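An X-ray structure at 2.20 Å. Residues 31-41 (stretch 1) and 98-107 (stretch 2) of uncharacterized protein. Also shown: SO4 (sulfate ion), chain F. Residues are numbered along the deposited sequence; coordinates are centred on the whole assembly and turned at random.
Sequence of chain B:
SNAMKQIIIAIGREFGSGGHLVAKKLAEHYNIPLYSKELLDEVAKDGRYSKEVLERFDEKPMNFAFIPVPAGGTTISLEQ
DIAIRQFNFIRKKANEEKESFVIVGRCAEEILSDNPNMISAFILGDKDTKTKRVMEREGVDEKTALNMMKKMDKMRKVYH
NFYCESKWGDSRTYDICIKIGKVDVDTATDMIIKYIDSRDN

Stretch 1 (31-41) NIPLYSKELLD
Stretch 2 98-107: KESFVIVGRC

The most unusual feature lies just past the paired strands, where two cationic side chains pack together beside a sulfate ion. CG of Lys37 sits 3.5 Å from CZ of Arg106, over one face of the guanidinium, while Lys37 NZ and Arg106 NH1 come within 4.6 Å. Both charges have anionic partners: Lys37 NZ forms a long salt bridge to Asp41 OD2 (3.4 Å), and Arg106 binds sulfate through N to O1 (3.0 Å), NE to O1 (2.5 Å) and NH2 to O4 (2.9 Å). The sulfate, probably from the crystallisation liquor, meets the guanidinium edge and leaves a face to the lysine methylenes. Lys37 is t, t, t, m; Arg106 is m, m, p with chi4 -173°, on a backbone at phi/psi 61/27. Before it, Gly105 adopts 68/-149, a positive phi that favours glycine; an ideal CB there would lie 2.5 Å from sulfate O2.

The strands run parallel, with Leu34 opposite Val102 and Tyr35 opposite Ile103, both CA-CA distances being 4.8 Å. Three hydrogen bonds fix this register: Val102 N to Pro33 O (2.9 Å, 173°), Tyr35 N to Val102 O (2.8 Å, 163°) and Val104 N to Tyr35 O (3.2 Å, 162°). Val102 thus uses both its N and O on stretch 1, and Tyr35 likewise on stretch 2. Ile103 CA adds a CA-H...O contact to Tyr35 O (3.4 Å).

Leu34 and Val102 share one sheet face. Leu34 (t, p) brings CD1 to 3.7 Å from Val102 CG1 and 4.0 Å from Val104 CG2; both valines are t. Ile32 (p, t) points toward stretch 2, placing CD1 3.8 Å from Val102 CG2.

Tyr35 and Ile103 occupy the other face. Ile103 (t, p) sets CD1 3.4 Å from Tyr35 CB and 4.0 Å from CD1 of Leu40 (m, t), so the CG1-CD1 arm of Ile103 reaches between Tyr35 and Leu40 of the helix. The buried Tyr35 ring (chi1 m, chi2 -51°) meets Phe101 (p, chi2 92°) obliquely: centroids are 5.0 Å apart, planes 54°, and Tyr35 CE2 to Phe101 CG is 3.3 Å. Its phenol tip supplies a polar end to this aromatic contact: Tyr35 OH lies 2.9 Å from Glu99 OE1 and 3.1 Å from Glu99 OE2, a weak hydrogen bond to the carboxylate whose acceptor is not settled. The CA-to-CB bond of Glu99 points toward stretch 1, and its t, t rotamer extends the chain.

Ser36 (p) follows the strand and caps the helix: its OG accepts from Leu39 N at 3.2 Å, while Leu40 N bonds Ser36 O at 2.9 Å. Altogether the contact buries 698 Å², summed over both stretches.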

# COMPACT_ATOMS: atom_id res chain seq x y z
N ASN B 31 -17.58 29.94 -14.73
CA ASN B 31 -18.04 29.92 -16.12
C ASN B 31 -17.02 29.35 -17.10
O ASN B 31 -16.64 30.01 -18.06
CB ASN B 31 -18.46 31.32 -16.53
CG ASN B 31 -19.30 31.34 -17.80
OD1 ASN B 31 -19.86 30.32 -18.25
ND2 ASN B 31 -19.38 32.52 -18.39
N ILE B 32 -16.59 28.11 -16.83
CA ILE B 32 -15.67 27.39 -17.72
C ILE B 32 -16.25 26.01 -18.02
O ILE B 32 -17.15 25.58 -17.34
CB ILE B 32 -14.28 27.29 -17.09
CG1 ILE B 32 -14.37 26.79 -15.63
CG2 ILE B 32 -13.60 28.66 -17.16
CD1 ILE B 32 -13.04 26.47 -14.94
N PRO B 33 -15.72 25.31 -19.02
CA PRO B 33 -16.22 23.98 -19.32
C PRO B 33 -15.90 22.95 -18.25
O PRO B 33 -14.88 23.06 -17.54
CB PRO B 33 -15.47 23.59 -20.60
CG PRO B 33 -14.66 24.76 -20.99
CD PRO B 33 -14.67 25.75 -19.94
N LEU B 34 -16.78 21.95 -18.17
CA LEU B 34 -16.61 20.78 -17.32
C LEU B 34 -16.32 19.64 -18.27
O LEU B 34 -17.20 19.29 -19.04
CB LEU B 34 -17.90 20.53 -16.52
CG LEU B 34 -17.92 19.18 -15.80
CD1 LEU B 34 -16.67 19.03 -14.95
CD2 LEU B 34 -19.16 19.06 -14.94
N TYR B 35 -15.08 19.14 -18.29
CA TYR B 35 -14.70 17.93 -19.04
C TYR B 35 -14.73 16.71 -18.13
O TYR B 35 -14.30 16.76 -16.98
CB TYR B 35 -13.27 17.99 -19.63
CG TYR B 35 -13.06 19.13 -20.57
CD1 TYR B 35 -13.92 19.36 -21.61
CD2 TYR B 35 -12.01 20.01 -20.40
CE1 TYR B 35 -13.74 20.43 -22.44
CE2 TYR B 35 -11.81 21.08 -21.24
CZ TYR B 35 -12.67 21.29 -22.24
OH TYR B 35 -12.47 22.35 -23.09
N SER B 36 -15.20 15.61 -18.69
CA SER B 36 -15.37 14.33 -18.01
C SER B 36 -14.91 13.26 -18.97
O SER B 36 -14.82 13.49 -20.21
CB SER B 36 -16.86 14.07 -17.80
OG SER B 36 -17.50 13.97 -19.09
N LYS B 37 -14.72 12.06 -18.42
CA LYS B 37 -14.53 10.84 -19.20
C LYS B 37 -15.54 10.75 -20.40
O LYS B 37 -15.17 10.46 -21.54
CB LYS B 37 -14.60 9.59 -18.28
CG LYS B 37 -14.05 8.32 -18.96
CD LYS B 37 -14.45 7.03 -18.23
CE LYS B 37 -13.77 5.85 -18.85
NZ LYS B 37 -14.39 5.47 -20.13
N GLU B 38 -16.81 11.04 -20.16
CA GLU B 38 -17.81 10.98 -21.21
C GLU B 38 -17.46 11.87 -22.42
O GLU B 38 -17.55 11.47 -23.59
CB GLU B 38 -19.16 11.41 -20.64
CG GLU B 38 -20.26 11.54 -21.72
CD GLU B 38 -21.44 12.37 -21.26
OE1 GLU B 38 -21.55 12.63 -20.05
OE2 GLU B 38 -22.26 12.74 -22.14
N LEU B 39 -17.09 13.10 -22.12
CA LEU B 39 -16.82 14.07 -23.14
C LEU B 39 -15.54 13.69 -23.85
O LEU B 39 -15.46 13.75 -25.07
CB LEU B 39 -16.70 15.42 -22.48
CG LEU B 39 -16.64 16.64 -23.36
CD1 LEU B 39 -17.21 17.85 -22.56
CD2 LEU B 39 -15.19 16.84 -23.82
N LEU B 40 -14.52 13.31 -23.07
CA LEU B 40 -13.24 12.87 -23.63
C LEU B 40 -13.40 11.62 -24.46
O LEU B 40 -12.71 11.45 -25.45
CB LEU B 40 -12.17 12.69 -22.53
CG LEU B 40 -11.53 14.00 -22.01
CD1 LEU B 40 -10.51 13.78 -20.92
CD2 LEU B 40 -10.87 14.72 -23.19
N ASP B 41 -14.33 10.74 -24.10
CA ASP B 41 -14.65 9.64 -24.97
C ASP B 41 -15.00 10.08 -26.37
O ASP B 41 -14.56 9.45 -27.34
CB ASP B 41 -15.74 8.76 -24.37
CG ASP B 41 -15.20 7.89 -23.23
OD1 ASP B 41 -13.97 7.72 -23.13
OD2 ASP B 41 -16.00 7.39 -22.41
N LYS B 98 -4.10 27.21 -23.63
CA LYS B 98 -4.24 27.98 -22.40
C LYS B 98 -5.70 28.20 -21.98
O LYS B 98 -6.07 29.23 -21.40
CB LYS B 98 -3.52 29.32 -22.53
CG LYS B 98 -2.01 29.21 -22.57
CD LYS B 98 -1.43 28.88 -21.19
CE LYS B 98 0.06 29.18 -21.17
NZ LYS B 98 0.70 29.01 -19.86
N GLU B 99 -6.50 27.17 -22.20
CA GLU B 99 -7.89 27.21 -21.82
C GLU B 99 -8.08 26.97 -20.32
O GLU B 99 -7.28 26.25 -19.68
CB GLU B 99 -8.65 26.16 -22.61
CG GLU B 99 -10.13 26.17 -22.35
CD GLU B 99 -10.91 25.18 -23.18
OE1 GLU B 99 -10.32 24.19 -23.68
OE2 GLU B 99 -12.14 25.39 -23.32
N SER B 100 -9.14 27.54 -19.77
CA SER B 100 -9.57 27.26 -18.44
C SER B 100 -10.67 26.21 -18.45
O SER B 100 -11.55 26.24 -19.32
CB SER B 100 -10.09 28.50 -17.80
OG SER B 100 -9.04 29.45 -17.69
N PHE B 101 -10.62 25.27 -17.49
CA PHE B 101 -11.60 24.19 -17.41
C PHE B 101 -11.52 23.43 -16.10
O PHE B 101 -10.56 23.56 -15.34
CB PHE B 101 -11.50 23.19 -18.61
CG PHE B 101 -10.14 22.54 -18.77
CD1 PHE B 101 -9.85 21.32 -18.16
CD2 PHE B 101 -9.16 23.16 -19.52
CE1 PHE B 101 -8.59 20.72 -18.30
CE2 PHE B 101 -7.88 22.58 -19.66
CZ PHE B 101 -7.60 21.36 -19.05
N VAL B 102 -12.56 22.64 -15.88
CA VAL B 102 -12.64 21.67 -14.81
C VAL B 102 -12.55 20.31 -15.49
O VAL B 102 -13.17 20.06 -16.53
CB VAL B 102 -13.98 21.76 -14.05
CG1 VAL B 102 -14.04 20.69 -12.98
CG2 VAL B 102 -14.19 23.17 -13.43
N ILE B 103 -11.74 19.43 -14.91
CA ILE B 103 -11.62 18.09 -15.41
C ILE B 103 -11.75 17.12 -14.23
O ILE B 103 -11.09 17.27 -13.21
CB ILE B 103 -10.31 17.90 -16.26
CG1 ILE B 103 -10.14 16.47 -16.79
CG2 ILE B 103 -9.09 18.31 -15.49
CD1 ILE B 103 -11.18 16.03 -17.72
N VAL B 104 -12.64 16.16 -14.37
CA VAL B 104 -12.85 15.14 -13.37
C VAL B 104 -12.05 13.92 -13.79
O VAL B 104 -12.16 13.47 -14.94
CB VAL B 104 -14.33 14.78 -13.29
CG1 VAL B 104 -14.53 13.57 -12.38
CG2 VAL B 104 -15.16 16.00 -12.80
N GLY B 105 -11.26 13.39 -12.88
CA GLY B 105 -10.59 12.14 -13.10
C GLY B 105 -9.55 12.27 -14.17
O GLY B 105 -8.94 13.34 -14.31
N ARG B 106 -9.34 11.17 -14.90
CA ARG B 106 -8.46 11.13 -16.06
C ARG B 106 -6.98 11.47 -15.79
O ARG B 106 -6.26 11.94 -16.67
CB ARG B 106 -9.02 12.05 -17.16
CG ARG B 106 -10.49 11.71 -17.62
CD ARG B 106 -10.55 10.45 -18.50
NE ARG B 106 -10.69 9.25 -17.71
CZ ARG B 106 -10.65 8.00 -18.17
NH1 ARG B 106 -10.46 7.75 -19.46
NH2 ARG B 106 -10.81 6.98 -17.32
N CYS B 107 -6.54 11.23 -14.56
CA CYS B 107 -5.19 11.50 -14.14
C CYS B 107 -4.81 12.96 -14.30
O CYS B 107 -3.63 13.27 -14.45
CB CYS B 107 -4.22 10.61 -14.91
SG CYS B 107 -4.59 8.84 -14.67
S SO4 F . -12.55 8.59 -14.52
O1 SO4 F . -11.70 9.41 -15.38
O2 SO4 F . -11.86 8.59 -13.23
O3 SO4 F . -13.90 9.13 -14.46
O4 SO4 F . -12.63 7.24 -15.12